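Local structure of sensor protein (Bacteroides thetaiotaomicron, 2X7X) at residues A[46-51]-A[73-78]; A[82-87]-A[101-106]. The protein binds beta-D-fructose through its periplasmic sensor domain, the part described here, and probably relays the signal as the histidine kinase of a hybrid two-component system. All coordinates share one frame; numbering follows the deposited sequence.

Contact 1. Residues A[46-51]-A[73-78]; sequences DDNSKQ and AAPMTP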
loop_
_atom_site.group_PDB
_atom_site.type_symbol
_atom_site.label_atom_id
_atom_site.label_comp_id
_atom_site.label_asym_id
_atom_site.label_seq_id
_atom_site.Cartn_x
_atom_site.Cartn_y
_atom_site.Cartn_z
ATOM N N ASP A 46 -13.016 -14.836 -23.688
ATOM C CA ASP A 46 -12.987 -16.198 -23.121
ATOM C C ASP A 46 -13.225 -17.330 -24.125
ATOM O O ASP A 46 -13.631 -18.436 -23.746
ATOM C CB ASP A 46 -13.937 -16.305 -21.918
ATOM C CG ASP A 46 -13.736 -15.169 -20.917
ATOM O OD1 ASP A 46 -12.646 -15.096 -20.302
ATOM O OD2 ASP A 46 -14.656 -14.332 -20.760
ATOM N N ASP A 47 -12.922 -17.042 -25.393
ATOM C CA ASP A 47 -13.188 -17.936 -26.530
ATOM C C ASP A 47 -11.913 -18.211 -27.353
ATOM O O ASP A 47 -11.266 -17.286 -27.859
ATOM C CB ASP A 47 -14.300 -17.339 -27.420
ATOM C CG ASP A 47 -14.724 -18.275 -28.552
ATOM O OD1 ASP A 47 -15.610 -19.137 -28.325
ATOM O OD2 ASP A 47 -14.172 -18.147 -29.673
ATOM N N ASN A 48 -11.582 -19.493 -27.490
ATOM C CA ASN A 48 -10.364 -19.941 -28.175
ATOM C C ASN A 48 -10.271 -19.544 -29.646
ATOM O O ASN A 48 -9.178 -19.225 -30.147
ATOM C CB ASN A 48 -10.197 -21.456 -28.033
ATOM C CG ASN A 48 -9.906 -21.890 -26.596
ATOM O OD1 ASN A 48 -9.187 -21.214 -25.858
ATOM N ND2 ASN A 48 -10.465 -23.025 -26.200
ATOM N N SER A 49 -11.415 -19.558 -30.332
ATOM C CA SER A 49 -11.491 -19.111 -31.723
ATOM C C SER A 49 -11.150 -17.640 -31.865
ATOM O O SER A 49 -10.294 -17.282 -32.673
ATOM C CB SER A 49 -12.858 -19.410 -32.324
ATOM O OG SER A 49 -13.057 -20.811 -32.362
ATOM N N LYS A 50 -11.800 -16.795 -31.075
ATOM C CA LYS A 50 -11.563 -15.364 -31.162
ATOM C C LYS A 50 -10.083 -15.091 -30.910
ATOM O O LYS A 50 -9.469 -14.285 -31.616
ATOM C CB LYS A 50 -12.444 -14.593 -30.166
ATOM C CG LYS A 50 -13.159 -13.354 -30.717
ATOM C CD LYS A 50 -12.235 -12.152 -30.889
ATOM N N GLN A 51 -9.502 -15.777 -29.923
ATOM C CA GLN A 51 -8.083 -15.586 -29.631
ATOM C C GLN A 51 -7.143 -16.011 -30.795
ATOM O O GLN A 51 -6.133 -15.351 -31.052
ATOM C CB GLN A 51 -7.677 -16.204 -28.288
ATOM C CG GLN A 51 -6.367 -15.610 -27.763
ATOM C CD GLN A 51 -6.025 -16.031 -26.355
ATOM O OE1 GLN A 51 -6.054 -17.209 -26.015
ATOM N NE2 GLN A 51 -5.671 -15.069 -25.534
ATOM N N ALA A 73 -4.616 -23.829 -22.387
ATOM C CA ALA A 73 -3.244 -24.202 -22.750
ATOM C C ALA A 73 -3.133 -24.989 -24.053
ATOM O O ALA A 73 -2.392 -24.599 -24.959
ATOM C CB ALA A 73 -2.582 -24.972 -21.612
ATOM N N ALA A 74 -3.871 -26.089 -24.130
ATOM C CA ALA A 74 -3.826 -26.986 -25.278
ATOM C C ALA A 74 -4.242 -26.342 -26.618
ATOM O O ALA A 74 -3.449 -26.347 -27.566
ATOM C CB ALA A 74 -4.650 -28.264 -24.995
ATOM N N PRO A 75 -5.474 -25.776 -26.700
ATOM C CA PRO A 75 -5.946 -25.253 -27.979
ATOM C C PRO A 75 -5.109 -24.105 -28.508
ATOM O O PRO A 75 -5.016 -23.938 -29.718
ATOM C CB PRO A 75 -7.357 -24.765 -27.661
ATOM C CG PRO A 75 -7.764 -25.550 -26.454
ATOM C CD PRO A 75 -6.507 -25.641 -25.655
ATOM N N MET A 76 -4.489 -23.333 -27.630
ATOM C CA MET A 76 -3.736 -22.180 -28.096
ATOM C C MET A 76 -2.281 -22.488 -28.456
ATOM O O MET A 76 -1.610 -21.670 -29.099
ATOM C CB MET A 76 -3.803 -21.047 -27.072
ATOM C CG MET A 76 -4.095 -19.683 -27.701
ATOM S SD MET A 76 -5.651 -19.662 -28.652
ATOM C CE MET A 76 -6.779 -20.363 -27.467
ATOM N N THR A 77 -1.795 -23.657 -28.050
ATOM C CA THR A 77 -0.402 -24.033 -28.309
ATOM C C THR A 77 -0.047 -23.972 -29.805
ATOM O O THR A 77 0.868 -23.245 -30.177
ATOM C CB THR A 77 -0.027 -25.401 -27.665
ATOM O OG1 THR A 77 -0.105 -25.289 -26.240
ATOM C CG2 THR A 77 1.396 -25.824 -28.049
ATOM N N PRO A 78 -0.785 -24.700 -30.670
ATOM C CA PRO A 78 -0.444 -24.601 -32.100
ATOM C C PRO A 78 -0.390 -23.148 -32.598
ATOM O O PRO A 78 0.551 -22.763 -33.314
ATOM C CB PRO A 78 -1.567 -25.384 -32.800
ATOM C CG PRO A 78 -2.624 -25.633 -31.744
ATOM C CD PRO A 78 -1.921 -25.612 -30.432
#
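Pro75 lies over one face of the Asn48 carboxamide, its CB 4.0 Å from Asn48 CG and its CG 3.7 Å from Asn48 ND2. Met76 CE reaches the oxygen half of the same amide, displaced from the plane toward the side that Pro75 covers. Both polar atoms also bond outside the two segments: OD1 accepts from Asn71 ND2, and ND2 donates to Glu72 OE1. The thioether bends at both chi2 (57°) and chi3 (50°), which carries CE back between Asn48 and Gln51; Met76 CG and SD also line the OE1 end of Gln51, with SD 3.6 Å from OE1. The rotation of the Gln51 amide is fixed by two bonds, NE2 to Ser69 O and Asn71 N to OE1, and the side chain of Gln51 is about 10 Å from the bound fructose. An alanine in place of Asn48 would probably leave Asn71 ND2 and Glu72 without this amide partner and strip the Pro75 ring of its flat neighbour. Asp47 is the N-cap of helix 48-60, its OD2 accepting from Lys50 N at 3.1 Å. Two helix starts packed side by side on a parallel sheet are characteristic of the alpha/beta lobe of periplasmic binding proteins.

Contact 2. Residues A[82-87]-A[101-106]; sequences EAYQKG and KYTAYI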
loop_
_atom_site.group_PDB
_atom_site.type_symbol
_atom_site.label_atom_id
_atom_site.label_comp_id
_atom_site.label_asym_id
_atom_site.label_seq_id
_atom_site.Cartn_x
_atom_site.Cartn_y
_atom_site.Cartn_z
ATOM N N GLU A 82 2.902 -21.165 -34.365
ATOM C CA GLU A 82 2.881 -20.447 -35.645
ATOM C C GLU A 82 3.573 -19.096 -35.548
ATOM O O GLU A 82 4.557 -18.849 -36.254
ATOM C CB GLU A 82 1.459 -20.233 -36.140
ATOM C CG GLU A 82 0.729 -21.495 -36.510
ATOM C CD GLU A 82 -0.675 -21.202 -36.982
ATOM O OE1 GLU A 82 -1.534 -22.118 -36.923
ATOM O OE2 GLU A 82 -0.915 -20.045 -37.410
ATOM N N ALA A 83 3.075 -18.227 -34.672
ATOM C CA ALA A 83 3.695 -16.922 -34.481
ATOM C C ALA A 83 5.196 -17.044 -34.204
ATOM O O ALA A 83 5.982 -16.211 -34.652
ATOM C CB ALA A 83 3.010 -16.169 -33.376
ATOM N N TYR A 84 5.592 -18.089 -33.485
ATOM C CA TYR A 84 7.005 -18.294 -33.182
ATOM C C TYR A 84 7.831 -18.747 -34.406
ATOM O O TYR A 84 8.895 -18.176 -34.660
ATOM C CB TYR A 84 7.191 -19.238 -31.985
ATOM C CG TYR A 84 8.576 -19.207 -31.362
ATOM C CD1 TYR A 84 9.038 -18.077 -30.685
ATOM C CD2 TYR A 84 9.421 -20.320 -31.438
ATOM C CE1 TYR A 84 10.310 -18.051 -30.106
ATOM C CE2 TYR A 84 10.690 -20.310 -30.861
ATOM C CZ TYR A 84 11.127 -19.174 -30.196
ATOM O OH TYR A 84 12.383 -19.169 -29.622
ATOM N N GLN A 85 7.349 -19.742 -35.159
ATOM C CA GLN A 85 8.072 -20.214 -36.361
ATOM C C GLN A 85 8.092 -19.170 -37.484
ATOM O O GLN A 85 9.047 -19.091 -38.252
ATOM C CB GLN A 85 7.567 -21.588 -36.860
ATOM C CG GLN A 85 6.169 -21.613 -37.524
ATOM C CD GLN A 85 5.714 -23.030 -37.982
ATOM O OE1 GLN A 85 6.506 -23.979 -38.033
ATOM N NE2 GLN A 85 4.425 -23.157 -38.322
ATOM N N LYS A 86 7.047 -18.349 -37.538
ATOM C CA LYS A 86 6.975 -17.190 -38.426
ATOM C C LYS A 86 7.946 -16.054 -38.018
ATOM O O LYS A 86 7.898 -14.955 -38.583
ATOM C CB LYS A 86 5.532 -16.675 -38.450
ATOM C CG LYS A 86 5.107 -15.963 -39.714
ATOM C CD LYS A 86 3.576 -15.887 -39.815
ATOM N N GLY A 87 8.812 -16.316 -37.038
ATOM C CA GLY A 87 9.838 -15.358 -36.615
ATOM C C GLY A 87 9.438 -14.221 -35.672
ATOM O O GLY A 87 10.319 -13.497 -35.187
ATOM N N LYS A 101 8.029 -22.946 -27.303
ATOM C CA LYS A 101 8.191 -22.154 -28.501
ATOM C C LYS A 101 7.580 -20.779 -28.281
ATOM O O LYS A 101 6.477 -20.482 -28.747
ATOM C CB LYS A 101 7.626 -22.901 -29.718
ATOM C CG LYS A 101 8.499 -24.119 -30.120
ATOM C CD LYS A 101 7.910 -24.924 -31.301
ATOM C CE LYS A 101 8.911 -25.935 -31.864
ATOM N NZ LYS A 101 9.430 -26.832 -30.783
ATOM N N TYR A 102 8.325 -19.963 -27.539
ATOM C CA TYR A 102 7.952 -18.593 -27.176
ATOM C C TYR A 102 9.246 -17.871 -26.802
ATOM O O TYR A 102 10.254 -18.509 -26.507
ATOM C CB TYR A 102 6.928 -18.568 -26.007
ATOM C CG TYR A 102 7.438 -19.180 -24.715
ATOM C CD1 TYR A 102 8.250 -18.441 -23.849
ATOM C CD2 TYR A 102 7.134 -20.498 -24.360
ATOM C CE1 TYR A 102 8.757 -18.988 -22.660
ATOM C CE2 TYR A 102 7.627 -21.057 -23.153
ATOM C CZ TYR A 102 8.444 -20.284 -22.318
ATOM O OH TYR A 102 8.963 -20.784 -21.142
ATOM N N THR A 103 9.235 -16.548 -26.802
ATOM C CA THR A 103 10.464 -15.810 -26.516
ATOM C C THR A 103 10.721 -15.648 -25.010
ATOM O O THR A 103 11.838 -15.879 -24.528
ATOM C CB THR A 103 10.447 -14.431 -27.187
ATOM O OG1 THR A 103 9.952 -14.558 -28.530
ATOM C CG2 THR A 103 11.839 -13.829 -27.192
ATOM N N ALA A 104 9.687 -15.235 -24.274
ATOM C CA ALA A 104 9.812 -15.012 -22.834
ATOM C C ALA A 104 8.499 -15.184 -22.090
ATOM O O ALA A 104 7.418 -14.933 -22.627
ATOM C CB ALA A 104 10.410 -13.625 -22.547
ATOM N N TYR A 105 8.611 -15.621 -20.842
ATOM C CA TYR A 105 7.458 -15.793 -19.966
ATOM C C TYR A 105 7.548 -14.826 -18.793
ATOM O O TYR A 105 8.606 -14.675 -18.184
ATOM C CB TYR A 105 7.373 -17.238 -19.454
ATOM C CG TYR A 105 6.309 -17.443 -18.397
ATOM C CD1 TYR A 105 4.949 -17.306 -18.706
ATOM C CD2 TYR A 105 6.655 -17.750 -17.082
ATOM C CE1 TYR A 105 3.963 -17.468 -17.729
ATOM C CE2 TYR A 105 5.674 -17.924 -16.096
ATOM C CZ TYR A 105 4.332 -17.785 -16.429
ATOM O OH TYR A 105 3.363 -17.957 -15.458
ATOM N N ILE A 106 6.438 -14.158 -18.495
ATOM C CA ILE A 106 6.326 -13.416 -17.236
ATOM C C ILE A 106 4.993 -13.682 -16.531
ATOM O O ILE A 106 3.927 -13.692 -17.154
ATOM C CB ILE A 106 6.554 -11.906 -17.424
ATOM C CG1 ILE A 106 6.585 -11.203 -16.064
ATOM C CG2 ILE A 106 5.500 -11.319 -18.343
ATOM C CD1 ILE A 106 6.800 -9.701 -16.135
#
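Tyr84 holds CG anti to its backbone nitrogen (chi1 -164°), and chi2 of 68° turns the ring so that one face receives the Lys101-Tyr102 peptide. The contact belongs to the alpha/beta architecture of the periplasmic binding protein fold: the last turn of helix 73-85 meets the loop that leads into strand 104-108, at the surface of the lobe. The evidence for a flat approach is twofold. Tyr102 N sits 3.6 Å above the plane of the Tyr84 ring, over its centre, while Lys101 C is offset toward the rim; and the peptide plane is nearly parallel to the ring. Most of the atoms nearest the ring are backbone atoms of Lys101 and Tyr102. Lys101 contributes mainly its CB, 3.6 Å from Tyr84 CD2, and the rest of its chain crosses the tyrosine at about a right angle and leads away. The ring of Tyr102 leaves on the far side, its CB directed away from the helix, to pack on Leu92 and Glu268. Thr103 meets the Tyr84 ring at its edge through OG1 and is itself fixed from outside, since its hydroxyl oxygen accepts from Val90 N, joining this loop to strand 90-93; its side chain also touches Ile259 of helix 249-260. That oxygen, Thr103 OG1, lies in the plane of the Tyr84 ring, 3.8 Å from CE1.

Overall arrangement
From the N terminus, the chain leaves strand 38-43, enters helix 48-60 and, after strand 65-68, reaches helix 73-85, where contact 1 closes a loop of 21 residues. Contact 2 opens afterwards, from the far end of that same helix, and closes a shorter loop of 13 residues containing strand 90-93 and the fructose-binding Asp94 and Arg95. The loops run in series, neither nesting nor crossing, and the contact centres are 15 Å apart. Helix 73-85 is thus tied at its start to the neighbouring helix 48-60, near the sugar, and at its end to the approach to strand 104-108 on the surface, all within one lobe.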